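Local coordinates for protein proteasome accessory factor B/C (PafBC) (Paenarthrobacter aurescens, PDB 6SJ9) that regulates transcription in the bacterial DNA damage response, probably binding DNA through winged helix-turn-helix domains and sensing a signal through its WYL domains, at residues L11-L16 with A469-R474; R245-V250 with I278-R283; L329-A334 with A605-P610; D521-R526 with Y539-A544. All coordinates share one frame; numbering follows the deposited sequence.

Interaction 1: residues L11-L16 with A469-R474. With K (potassium ion), chain C.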
loop_
_atom_site.group_PDB
_atom_site.type_symbol
_atom_site.label_atom_id
_atom_site.label_comp_id
_atom_site.label_asym_id
_atom_site.label_seq_id
_atom_site.Cartn_x
_atom_site.Cartn_y
_atom_site.Cartn_z
ATOM N N LEU A 11 -25.982 12.982 2.934
ATOM C CA LEU A 11 -27.116 12.893 2.015
ATOM C C LEU A 11 -27.044 11.583 1.248
ATOM O O LEU A 11 -28.027 10.849 1.158
ATOM C CB LEU A 11 -27.149 14.105 1.064
ATOM C CG LEU A 11 -28.213 14.122 -0.050
ATOM C CD1 LEU A 11 -29.606 14.026 0.553
ATOM C CD2 LEU A 11 -28.118 15.368 -0.907
ATOM N N LEU A 12 -25.857 11.252 0.737
ATOM C CA LEU A 12 -25.707 10.031 -0.045
ATOM C C LEU A 12 -26.078 8.801 0.785
ATOM O O LEU A 12 -26.790 7.910 0.310
ATOM C CB LEU A 12 -24.272 9.936 -0.583
ATOM C CG LEU A 12 -23.786 8.598 -1.149
ATOM C CD1 LEU A 12 -24.615 8.176 -2.349
ATOM C CD2 LEU A 12 -22.261 8.659 -1.527
ATOM N N LEU A 13 -25.656 8.758 2.041
ATOM C CA LEU A 13 -25.966 7.575 2.855
ATOM C C LEU A 13 -27.448 7.491 3.191
ATOM O O LEU A 13 -28.030 6.414 3.131
ATOM C CB LEU A 13 -25.143 7.577 4.139
ATOM C CG LEU A 13 -23.677 7.389 3.785
ATOM C CD1 LEU A 13 -22.827 7.568 4.995
ATOM C CD2 LEU A 13 -23.493 5.998 3.188
ATOM N N ALA A 14 -28.084 8.626 3.483
ATOM C CA ALA A 14 -29.509 8.625 3.807
ATOM C C ALA A 14 -30.347 8.121 2.642
ATOM O O ALA A 14 -31.336 7.397 2.830
ATOM C CB ALA A 14 -29.948 10.047 4.191
ATOM N N LEU A 15 -29.986 8.521 1.422
ATOM C CA LEU A 15 -30.761 8.080 0.276
ATOM C C LEU A 15 -30.465 6.640 -0.086
ATOM O O LEU A 15 -31.363 5.929 -0.567
ATOM C CB LEU A 15 -30.457 8.994 -0.912
ATOM C CG LEU A 15 -30.746 10.473 -0.694
ATOM C CD1 LEU A 15 -30.384 11.237 -1.943
ATOM C CD2 LEU A 15 -32.214 10.650 -0.337
ATOM N N LEU A 16 -29.242 6.185 0.198
ATOM C CA LEU A 16 -28.872 4.798 -0.052
ATOM C C LEU A 16 -29.600 3.880 0.912
ATOM O O LEU A 16 -30.051 2.790 0.531
ATOM C CB LEU A 16 -27.351 4.656 0.079
ATOM C CG LEU A 16 -26.504 3.980 -0.991
ATOM C CD1 LEU A 16 -26.939 4.243 -2.418
ATOM C CD2 LEU A 16 -25.032 4.348 -0.826
ATOM N N ALA A 469 -19.353 1.512 -0.025
ATOM C CA ALA A 469 -19.367 0.904 1.284
ATOM C C ALA A 469 -20.745 0.910 1.912
ATOM O O ALA A 469 -20.983 0.122 2.823
ATOM C CB ALA A 469 -18.395 1.594 2.238
ATOM N N GLY A 470 -21.637 1.798 1.473
ATOM C CA GLY A 470 -22.896 2.011 2.184
ATOM C C GLY A 470 -22.691 2.500 3.617
ATOM O O GLY A 470 -21.686 3.129 3.967
ATOM N N GLU A 471 -23.631 2.129 4.492
ATOM C CA GLU A 471 -23.628 2.657 5.863
ATOM C C GLU A 471 -22.328 2.340 6.609
ATOM O O GLU A 471 -21.956 3.088 7.515
ATOM C CB GLU A 471 -24.859 2.096 6.613
ATOM C CG GLU A 471 -25.137 2.616 8.050
ATOM C CD GLU A 471 -25.315 4.129 8.197
ATOM O OE1 GLU A 471 -25.610 4.842 7.210
ATOM O OE2 GLU A 471 -25.146 4.603 9.342
ATOM N N ALA A 472 -21.608 1.282 6.222
ATOM C CA ALA A 472 -20.295 0.995 6.787
ATOM C C ALA A 472 -19.306 2.146 6.573
ATOM O O ALA A 472 -18.315 2.245 7.300
ATOM C CB ALA A 472 -19.731 -0.279 6.165
ATOM N N ALA A 473 -19.559 3.021 5.599
ATOM C CA ALA A 473 -18.702 4.181 5.390
ATOM C C ALA A 473 -18.696 5.106 6.597
ATOM O O ALA A 473 -17.736 5.853 6.802
ATOM C CB ALA A 473 -19.168 4.971 4.162
ATOM N N ARG A 474 -19.786 5.148 7.354
ATOM C CA ARG A 474 -19.860 6.136 8.433
ATOM C C ARG A 474 -18.767 5.894 9.461
ATOM O O ARG A 474 -18.087 6.830 9.888
ATOM C CB ARG A 474 -21.245 6.138 9.082
ATOM C CG ARG A 474 -21.526 7.500 9.751
ATOM C CD ARG A 474 -22.942 7.608 10.338
ATOM N NE ARG A 474 -23.984 7.208 9.395
ATOM C CZ ARG A 474 -24.570 8.025 8.521
ATOM N NH1 ARG A 474 -24.231 9.309 8.457
ATOM N NH2 ARG A 474 -25.502 7.552 7.705
HETATM K K K C . -31.662 2.497 -1.490
#
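Leu13 on helix 2-17 reaches Gly470 and Arg474 with different branches of one side chain. Its CG stands anti to the carbonyl carbon (chi1 -67°), and the two methyls beyond it divide the work. CD2 sits against the backbone of the turn, 3.5 Å from Gly470 O, whereas CD1 lies over one face of the Arg474 guanidinium, offset toward the rim and 3.8 Å from Arg474 NH2. Leu13 CB adds a second approach to that nitrogen, at 3.6 Å. The two side chains run past each other in opposite directions, a leucine flank against a flat cation.

The guanidinium is held in place from its own segment. Arg474 grips Glu471 side-on: NE gives a nearly straight bond to OE2 (2.9 Å, 169°) and NH2 meets the syn lone pair of OE1 at 2.8 Å. Asn17 also binds Glu471 OE1, which links this ion pair back to the end of helix 2-17. One helical turn further along from Leu13, Leu16 CD2 approaches Gly470 CA at 4.4 Å, while Leu16 O binds the potassium ion at 2.6 Å, with the carbonyl oxygens of Thr18, Ile81, Lys83 and Ser85 as its other protein ligands.

Gly470 has positive phi (61°) and ends helix 457-469. Helix 2-17 thus packs against the type II' beta turn, Ala469 to Ala472, that joins helix 457-469 to helix 472-476, beside a potassium site built from backbone carbonyls.

Interaction 2: residues R245-V250 with I278-R283; sequences RQATLV and ITVDFR
The Phe282 ring has Arg245 CB over one face, 4.1 Å from CE1, and the backbone N of Ala247 at its edge in the ring plane. Phe282 CZ in turn lies over one face of the Arg245 guanidinium, whose NH2 is salt-bridged to Glu306. The ring lies against Arg245 and Ala247 of the partner strand, in an antiparallel pair of the four-stranded sheet of the first WCX domain, consistent with the ferredoxin-like fold. Its CG occupies the crowded position between backbone N and carbonyl carbon (chi1 72°), and CE1 comes to 3.7 Å from Ala247 CB. An alanine here would probably leave Arg245 CB and Ala247 CB without their aromatic neighbour and one face of the Arg245 guanidinium without its cover.

On the sheet face that carries Arg245, Ala247 and Phe282, Val280 CG2 touches Ala247 CB at 3.8 Å and Leu249 CD1, with helix 285-294 covering Ala247, Leu249 and Phe282. The other face carries Gln246 and Thr279, which cross obliquely, Gln246 NE2 lying 3.6 Å from Thr279 CG2; Thr279 OG1 is hydrogen-bonded to the hydroxyls of Thr264 and Ser265.

Three hydrogen-bonded pairs, Arg245 with Phe282, Ala247 with Val280 and Leu249 with Ile278, set the register. The straightest of their six bonds runs from Ala247 N to Val280 O, 2.8 Å long with an angle of 176° at the hydrogen.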
loop_
_atom_site.group_PDB
_atom_site.type_symbol
_atom_site.label_atom_id
_atom_site.label_comp_id
_atom_site.label_asym_id
_atom_site.label_seq_id
_atom_site.Cartn_x
_atom_site.Cartn_y
_atom_site.Cartn_z
ATOM N N ARG A 245 -4.045 -18.493 -17.603
ATOM C CA ARG A 245 -3.797 -19.907 -17.328
ATOM C C ARG A 245 -4.396 -20.311 -15.976
ATOM O O ARG A 245 -4.820 -19.464 -15.193
ATOM C CB ARG A 245 -2.290 -20.198 -17.385
ATOM C CG ARG A 245 -1.680 -20.026 -18.797
ATOM C CD ARG A 245 -0.283 -19.361 -18.769
ATOM N NE ARG A 245 0.735 -20.279 -18.262
ATOM C CZ ARG A 245 2.031 -20.000 -18.173
ATOM N NH1 ARG A 245 2.494 -18.816 -18.564
ATOM N NH2 ARG A 245 2.867 -20.910 -17.690
ATOM N N GLN A 246 -4.479 -21.626 -15.735
ATOM C CA GLN A 246 -5.070 -22.198 -14.524
ATOM C C GLN A 246 -4.040 -22.941 -13.686
ATOM O O GLN A 246 -3.307 -23.786 -14.203
ATOM C CB GLN A 246 -6.196 -23.176 -14.851
ATOM C CG GLN A 246 -6.852 -23.800 -13.614
ATOM C CD GLN A 246 -8.169 -24.544 -13.926
ATOM O OE1 GLN A 246 -9.202 -23.928 -14.212
ATOM N NE2 GLN A 246 -8.117 -25.875 -13.882
ATOM N N ALA A 247 -3.989 -22.612 -12.395
ATOM C CA ALA A 247 -3.133 -23.271 -11.420
ATOM C C ALA A 247 -3.946 -24.224 -10.542
ATOM O O ALA A 247 -5.112 -23.966 -10.241
ATOM C CB ALA A 247 -2.429 -22.223 -10.548
ATOM N N THR A 248 -3.314 -25.323 -10.119
ATOM C CA THR A 248 -3.927 -26.300 -9.223
ATOM C C THR A 248 -3.089 -26.359 -7.949
ATOM O O THR A 248 -1.887 -26.659 -7.998
ATOM C CB THR A 248 -4.031 -27.675 -9.880
ATOM O OG1 THR A 248 -4.643 -27.540 -11.169
ATOM C CG2 THR A 248 -4.903 -28.608 -9.048
ATOM N N LEU A 249 -3.717 -26.046 -6.816
ATOM C CA LEU A 249 -3.011 -25.847 -5.564
ATOM C C LEU A 249 -3.643 -26.689 -4.469
ATOM O O LEU A 249 -4.872 -26.824 -4.404
ATOM C CB LEU A 249 -3.028 -24.369 -5.157
ATOM C CG LEU A 249 -2.579 -23.359 -6.211
ATOM C CD1 LEU A 249 -2.746 -21.940 -5.652
ATOM C CD2 LEU A 249 -1.143 -23.604 -6.706
ATOM N N VAL A 250 -2.796 -27.268 -3.622
ATOM C CA VAL A 250 -3.220 -27.889 -2.374
ATOM C C VAL A 250 -2.804 -26.961 -1.245
ATOM O O VAL A 250 -1.612 -26.676 -1.094
ATOM C CB VAL A 250 -2.614 -29.286 -2.190
ATOM C CG1 VAL A 250 -2.916 -29.776 -0.808
ATOM C CG2 VAL A 250 -3.160 -30.247 -3.229
ATOM N N ILE A 278 -7.619 -26.352 -4.643
ATOM C CA ILE A 278 -8.282 -25.257 -5.339
ATOM C C ILE A 278 -7.602 -25.027 -6.676
ATOM O O ILE A 278 -6.443 -25.388 -6.889
ATOM C CB ILE A 278 -8.287 -23.939 -4.533
ATOM C CG1 ILE A 278 -6.852 -23.431 -4.324
ATOM C CG2 ILE A 278 -9.022 -24.099 -3.255
ATOM C CD1 ILE A 278 -6.778 -22.013 -3.759
ATOM N N THR A 279 -8.332 -24.352 -7.556
ATOM C CA THR A 279 -7.800 -23.829 -8.801
ATOM C C THR A 279 -7.904 -22.313 -8.763
ATOM O O THR A 279 -8.837 -21.760 -8.174
ATOM C CB THR A 279 -8.560 -24.395 -10.023
ATOM O OG1 THR A 279 -9.973 -24.308 -9.799
ATOM C CG2 THR A 279 -8.228 -25.864 -10.237
ATOM N N VAL A 280 -6.883 -21.641 -9.294
ATOM C CA VAL A 280 -6.862 -20.191 -9.363
ATOM C C VAL A 280 -6.356 -19.801 -10.747
ATOM O O VAL A 280 -5.575 -20.525 -11.380
ATOM C CB VAL A 280 -6.009 -19.533 -8.260
ATOM C CG1 VAL A 280 -6.453 -19.976 -6.896
ATOM C CG2 VAL A 280 -4.537 -19.809 -8.475
ATOM N N ASP A 281 -6.859 -18.679 -11.236
ATOM C CA ASP A 281 -6.418 -18.141 -12.507
ATOM C C ASP A 281 -5.249 -17.209 -12.272
ATOM O O ASP A 281 -5.270 -16.395 -11.348
ATOM C CB ASP A 281 -7.552 -17.396 -13.210
ATOM C CG ASP A 281 -8.675 -18.329 -13.672
ATOM O OD1 ASP A 281 -8.355 -19.419 -14.198
ATOM O OD2 ASP A 281 -9.865 -17.985 -13.488
ATOM N N PHE A 282 -4.239 -17.319 -13.128
ATOM C CA PHE A 282 -3.119 -16.394 -13.106
ATOM C C PHE A 282 -2.687 -16.206 -14.549
ATOM O O PHE A 282 -3.013 -17.025 -15.415
ATOM C CB PHE A 282 -1.963 -16.924 -12.256
ATOM C CG PHE A 282 -1.231 -18.081 -12.899
ATOM C CD1 PHE A 282 -1.771 -19.347 -12.882
ATOM C CD2 PHE A 282 0.023 -17.900 -13.479
ATOM C CE1 PHE A 282 -1.100 -20.413 -13.467
ATOM C CE2 PHE A 282 0.710 -18.966 -14.051
ATOM C CZ PHE A 282 0.151 -20.219 -14.046
ATOM N N ARG A 283 -1.966 -15.108 -14.806
ATOM C CA ARG A 283 -1.375 -14.838 -16.117
ATOM C C ARG A 283 0.135 -15.036 -16.099
ATOM O O ARG A 283 0.646 -15.822 -16.901
ATOM C CB ARG A 283 -1.775 -13.450 -16.655
ATOM C CG ARG A 283 -3.294 -13.337 -16.823
ATOM C CD ARG A 283 -3.827 -11.991 -17.312
ATOM N NE ARG A 283 -3.853 -10.937 -16.296
ATOM C CZ ARG A 283 -4.796 -9.998 -16.218
ATOM N NH1 ARG A 283 -5.828 -10.028 -17.063
ATOM N NH2 ARG A 283 -4.733 -9.058 -15.273
#

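Interaction 3: residues L329-A334 with A605-P610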
loop_
_atom_site.group_PDB
_atom_site.type_symbol
_atom_site.label_atom_id
_atom_site.label_comp_id
_atom_site.label_asym_id
_atom_site.label_seq_id
_atom_site.Cartn_x
_atom_site.Cartn_y
_atom_site.Cartn_z
ATOM N N LEU A 329 29.291 -8.669 10.816
ATOM C CA LEU A 329 28.261 -7.705 11.158
ATOM C C LEU A 329 28.875 -6.347 11.479
ATOM O O LEU A 329 28.743 -5.824 12.582
ATOM C CB LEU A 329 27.525 -8.243 12.367
ATOM C CG LEU A 329 26.586 -9.347 11.950
ATOM C CD1 LEU A 329 26.165 -10.145 13.163
ATOM C CD2 LEU A 329 25.434 -8.691 11.260
ATOM N N GLU A 330 29.498 -5.744 10.475
ATOM C CA GLU A 330 30.204 -4.477 10.650
ATOM C C GLU A 330 29.389 -3.363 10.011
ATOM O O GLU A 330 29.245 -3.325 8.787
ATOM C CB GLU A 330 31.624 -4.529 10.076
ATOM C CG GLU A 330 32.642 -5.271 10.952
ATOM C CD GLU A 330 33.931 -5.627 10.212
ATOM O OE1 GLU A 330 34.025 -6.749 9.667
ATOM O OE2 GLU A 330 34.852 -4.780 10.166
ATOM N N PHE A 331 28.855 -2.463 10.833
ATOM C CA PHE A 331 28.130 -1.360 10.211
ATOM C C PHE A 331 29.001 -0.107 10.229
ATOM O O PHE A 331 29.734 0.112 11.201
ATOM C CB PHE A 331 26.810 -1.080 10.942
ATOM C CG PHE A 331 25.752 -2.138 10.725
ATOM C CD1 PHE A 331 24.933 -2.103 9.606
ATOM C CD2 PHE A 331 25.568 -3.159 11.647
ATOM C CE1 PHE A 331 23.964 -3.062 9.399
ATOM C CE2 PHE A 331 24.601 -4.121 11.442
ATOM C CZ PHE A 331 23.796 -4.070 10.317
ATOM N N PRO A 332 29.002 0.740 9.194
ATOM C CA PRO A 332 29.775 1.989 9.265
ATOM C C PRO A 332 29.157 2.954 10.264
ATOM O O PRO A 332 28.051 2.755 10.767
ATOM C CB PRO A 332 29.696 2.550 7.836
ATOM C CG PRO A 332 29.244 1.414 6.984
ATOM C CD PRO A 332 28.370 0.576 7.874
ATOM N N GLU A 333 29.881 4.045 10.525
ATOM C CA GLU A 333 29.400 5.081 11.439
ATOM C C GLU A 333 28.145 5.790 10.942
ATOM O O GLU A 333 27.612 6.667 11.630
ATOM C CB GLU A 333 30.501 6.109 11.707
ATOM C CG GLU A 333 31.700 5.525 12.426
ATOM C CD GLU A 333 31.373 5.138 13.858
ATOM O OE1 GLU A 333 30.838 5.985 14.603
ATOM O OE2 GLU A 333 31.627 3.974 14.231
ATOM N N ALA A 334 27.671 5.416 9.754
ATOM C CA ALA A 334 26.481 5.985 9.128
ATOM C C ALA A 334 26.615 7.482 8.873
ATOM O O ALA A 334 25.610 8.191 8.824
ATOM C CB ALA A 334 25.212 5.699 9.941
ATOM N N ALA A 605 15.197 0.787 6.789
ATOM C CA ALA A 605 16.290 0.213 7.563
ATOM C C ALA A 605 16.930 1.223 8.515
ATOM O O ALA A 605 17.239 2.354 8.138
ATOM C CB ALA A 605 17.351 -0.320 6.605
ATOM N N GLU A 606 17.133 0.804 9.760
ATOM C CA GLU A 606 17.780 1.695 10.724
ATOM C C GLU A 606 19.240 1.931 10.345
ATOM O O GLU A 606 19.746 3.049 10.469
ATOM C CB GLU A 606 17.696 1.108 12.141
ATOM C CG GLU A 606 16.322 0.522 12.521
ATOM C CD GLU A 606 15.285 1.607 12.778
ATOM O OE1 GLU A 606 15.648 2.595 13.448
ATOM O OE2 GLU A 606 14.118 1.473 12.335
ATOM N N ARG A 607 19.930 0.893 9.878
ATOM C CA ARG A 607 21.334 0.977 9.496
ATOM C C ARG A 607 21.576 0.037 8.329
ATOM O O ARG A 607 20.965 -1.030 8.244
ATOM C CB ARG A 607 22.290 0.568 10.621
ATOM C CG ARG A 607 22.274 1.447 11.864
ATOM C CD ARG A 607 23.504 1.127 12.768
ATOM N NE ARG A 607 23.501 -0.253 13.250
ATOM C CZ ARG A 607 24.450 -0.792 14.009
ATOM N NH1 ARG A 607 25.501 -0.080 14.379
ATOM N NH2 ARG A 607 24.347 -2.048 14.387
ATOM N N THR A 608 22.533 0.394 7.484
ATOM C CA THR A 608 22.932 -0.448 6.364
ATOM C C THR A 608 24.459 -0.506 6.305
ATOM O O THR A 608 25.141 0.378 6.821
ATOM C CB THR A 608 22.367 0.077 5.003
ATOM O OG1 THR A 608 22.831 1.411 4.764
ATOM C CG2 THR A 608 20.796 0.077 4.978
ATOM N N ALA A 609 24.990 -1.585 5.733
ATOM C CA ALA A 609 26.423 -1.655 5.475
ATOM C C ALA A 609 26.605 -2.229 4.080
ATOM O O ALA A 609 26.153 -3.341 3.808
ATOM C CB ALA A 609 27.140 -2.543 6.497
ATOM N N PRO A 610 27.289 -1.542 3.181
ATOM C CA PRO A 610 27.498 -2.109 1.851
ATOM C C PRO A 610 28.419 -3.315 1.905
ATOM O O PRO A 610 29.319 -3.414 2.747
ATOM C CB PRO A 610 28.117 -0.949 1.068
ATOM C CG PRO A 610 28.854 -0.184 2.117
ATOM C CD PRO A 610 27.961 -0.247 3.338
#
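Arg607 lies flat on Phe331, the guanidinium and ring centres 4.2 Å apart and their planes 26° from parallel, a cation-pi stack displaced toward the rim. Arg607 NH2 makes the closest approach, 3.2 Å from Phe331 CD2. The arginine chain is bent at chi3 (-62°), which brings NE over the ring face. A salt bridge from Arg607 NH2 to Glu619 holds the cation from a neighbouring strand.

Apolar contacts continue from the stack along strand 607-610. Phe331 CD1 is 3.8 Å from Ala609 CB, and the same methyl meets Pro332 CD at 3.6 Å. Pro332 CG reaches Pro610 CD more loosely, at 4.2 Å. An alanine in place of Phe331 would probably leave the Arg607 guanidinium without its stacking surface and open a gap beside Ala609.

The backbone contributes by van der Waals contact, with no hydrogen bond between the segments. Thr608 C lies at the edge of the Phe331 ring, near its plane, and Pro332 CD sits 3.4 Å from Thr608 O.

Residues 329-334 belong to the connection between helices 305-323 and 346-360. They lie across 607-610, one of the two outermost strands of the second WCX domain's four-stranded sheet, where Phe331 also touches Leu617 of strand 616-622 and Cys589 of strand 586-592.

Interaction 4: residues D521-R526 with Y539-A544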
loop_
_atom_site.group_PDB
_atom_site.type_symbol
_atom_site.label_atom_id
_atom_site.label_comp_id
_atom_site.label_asym_id
_atom_site.label_seq_id
_atom_site.Cartn_x
_atom_site.Cartn_y
_atom_site.Cartn_z
ATOM N N ASP A 521 6.820 9.311 30.385
ATOM C CA ASP A 521 6.196 10.623 30.240
ATOM C C ASP A 521 5.948 10.884 28.766
ATOM O O ASP A 521 6.847 10.672 27.950
ATOM C CB ASP A 521 7.114 11.724 30.811
ATOM C CG ASP A 521 7.215 11.643 32.357
ATOM O OD1 ASP A 521 6.211 11.324 33.049
ATOM O OD2 ASP A 521 8.304 11.865 32.849
ATOM N N VAL A 522 4.729 11.302 28.416
ATOM C CA VAL A 522 4.380 11.609 27.029
ATOM C C VAL A 522 3.657 12.950 26.926
ATOM O O VAL A 522 2.912 13.352 27.826
ATOM C CB VAL A 522 3.517 10.501 26.382
ATOM C CG1 VAL A 522 4.152 9.221 26.605
ATOM C CG2 VAL A 522 2.113 10.444 26.998
ATOM N N ASP A 523 3.878 13.631 25.797
ATOM C CA ASP A 523 3.111 14.802 25.408
ATOM C C ASP A 523 2.025 14.291 24.489
ATOM O O ASP A 523 2.311 13.974 23.327
ATOM C CB ASP A 523 3.972 15.844 24.677
ATOM C CG ASP A 523 5.157 16.345 25.512
ATOM O OD1 ASP A 523 5.026 16.541 26.751
ATOM O OD2 ASP A 523 6.209 16.633 24.894
ATOM N N PRO A 524 0.786 14.170 24.947
ATOM C CA PRO A 524 -0.297 13.732 24.048
ATOM C C PRO A 524 -0.536 14.759 22.951
ATOM O O PRO A 524 -0.587 15.960 23.200
ATOM C CB PRO A 524 -1.513 13.609 24.969
ATOM C CG PRO A 524 -1.211 14.525 26.095
ATOM C CD PRO A 524 0.302 14.457 26.314
ATOM N N LEU A 525 -0.718 14.265 21.732
ATOM C CA LEU A 525 -0.906 15.131 20.569
ATOM C C LEU A 525 -2.265 14.982 19.899
ATOM O O LEU A 525 -2.950 15.991 19.704
ATOM C CB LEU A 525 0.197 14.825 19.531
ATOM C CG LEU A 525 1.639 15.058 20.052
ATOM C CD1 LEU A 525 2.711 14.707 19.040
ATOM C CD2 LEU A 525 1.864 16.539 20.491
ATOM N N ARG A 526 -2.655 13.760 19.521
ATOM C CA ARG A 526 -3.883 13.503 18.773
ATOM C C ARG A 526 -4.479 12.182 19.199
ATOM O O ARG A 526 -3.765 11.193 19.361
ATOM C CB ARG A 526 -3.622 13.424 17.259
ATOM C CG ARG A 526 -3.469 14.791 16.644
ATOM C CD ARG A 526 -3.373 14.667 15.124
ATOM N NE ARG A 526 -2.056 14.108 14.765
ATOM C CZ ARG A 526 -1.635 14.030 13.511
ATOM N NH1 ARG A 526 -2.436 14.469 12.513
ATOM N NH2 ARG A 526 -0.435 13.552 13.266
ATOM N N TYR A 539 4.288 12.457 21.862
ATOM C CA TYR A 539 5.743 12.522 21.928
ATOM C C TYR A 539 6.172 11.761 23.179
ATOM O O TYR A 539 5.782 12.129 24.286
ATOM C CB TYR A 539 6.254 13.984 21.938
ATOM C CG TYR A 539 7.790 13.989 21.857
ATOM C CD1 TYR A 539 8.561 13.924 23.000
ATOM C CD2 TYR A 539 8.448 13.996 20.627
ATOM C CE1 TYR A 539 9.972 13.888 22.940
ATOM C CE2 TYR A 539 9.856 13.970 20.550
ATOM C CZ TYR A 539 10.607 13.916 21.719
ATOM O OH TYR A 539 11.978 13.880 21.669
ATOM N N CYS A 540 6.920 10.676 23.003
ATOM C CA CYS A 540 7.332 9.835 24.110
ATOM C C CYS A 540 8.708 10.274 24.598
ATOM O O CYS A 540 9.660 10.303 23.814
ATOM C CB CYS A 540 7.352 8.367 23.715
ATOM S SG CYS A 540 8.070 7.307 25.046
ATOM N N HIS A 541 8.802 10.722 25.856
ATOM C CA HIS A 541 10.110 11.132 26.353
ATOM C C HIS A 541 11.038 9.959 26.614
ATOM O O HIS A 541 12.230 10.183 26.730
ATOM C CB HIS A 541 9.988 12.028 27.599
ATOM C CG HIS A 541 9.438 13.355 27.236
ATOM N ND1 HIS A 541 8.083 13.619 27.247
ATOM C CD2 HIS A 541 10.026 14.408 26.624
ATOM C CE1 HIS A 541 7.875 14.834 26.767
ATOM N NE2 HIS A 541 9.038 15.327 26.370
ATOM N N SER A 542 10.537 8.726 26.728
ATOM C CA SER A 542 11.466 7.596 26.795
ATOM C C SER A 542 12.083 7.225 25.452
ATOM O O SER A 542 13.235 6.819 25.426
ATOM C CB SER A 542 10.790 6.378 27.405
ATOM O OG SER A 542 10.490 6.700 28.747
ATOM N N LYS A 543 11.356 7.287 24.342
ATOM C CA LYS A 543 11.972 7.012 23.046
ATOM C C LYS A 543 12.547 8.272 22.419
ATOM O O LYS A 543 13.188 8.196 21.371
ATOM C CB LYS A 543 10.947 6.388 22.078
ATOM C CG LYS A 543 10.276 5.148 22.578
ATOM C CD LYS A 543 11.328 4.056 22.953
ATOM C CE LYS A 543 10.752 2.662 22.765
ATOM N NZ LYS A 543 11.255 1.776 23.860
ATOM N N ALA A 544 12.282 9.430 23.014
ATOM C CA ALA A 544 12.632 10.714 22.438
ATOM C C ALA A 544 12.142 10.803 20.996
ATOM O O ALA A 544 12.894 11.110 20.073
ATOM C CB ALA A 544 14.158 10.975 22.557
HETATM O O HOH W 1 9.827 8.931 29.936
#
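Asp521 O accepts two hydrogen bonds from His541. The backbone N of His541 comes in at 2.9 Å, nearly in line with the carbonyl, whereas its ND1, at 3.3 Å, stands above the carbonyl plane while keeping the oxygen close to the imidazole plane. The histidine CG stands anti to its own carbonyl carbon (chi1 -70°), beside the backbone N that makes the first of these bonds. Asp523 and Tyr539 exchange backbone N-to-O bonds, each 2.9 Å long, as an antiparallel hydrogen-bonded pair.

Next to ND1 on the ring edge, His541 CE1 lies 3.1 Å from Asp523 OD2, the carboxylate turned 78° from the ring. Ser565 OG binds both His541 NE2 and Asp523 OD2, joining the two through a shared hydroxyl, and Gln504 binds Asp523 OD1. A water bridges Asp521 N, 3.1 Å away, and Ser542 OG.

Packing is lighter. Val522 CA approaches Tyr539 O at 3.1 Å in a CA-H...O contact, and Val522 CG1 faces Cys540 CB at 4.4 Å. Leu525 CD1 rests near Tyr539 N.

The segments form part of the hairpin of strands 517-530 and 533-540 in the second WYL domain. Leu525 and Arg526 both face Glu537 in a classic beta bulge, while strand 503-510 pairs with the far edge of strand 517-530 through Val522 and Leu505.

From the N terminus, helix 2-17 supplies the first half of interaction 1, whose loop does not close until 453 residues later at 469-474, joining helix 2-17 to the turn between helices 457-469 and 472-476. Within that span interaction 2 closes a short connection inside the first WCX domain. Residues 329-334 then open interaction 3 before interaction 1 has closed, so these two cross along the chain; their centres lie about 50 Å apart, on opposite sides of the chain's centre. Interaction 4, a local hairpin contact of the second WYL domain, falls within the span of interaction 3, which ties the connection between helices 305-323 and 346-360 to the second WCX domain.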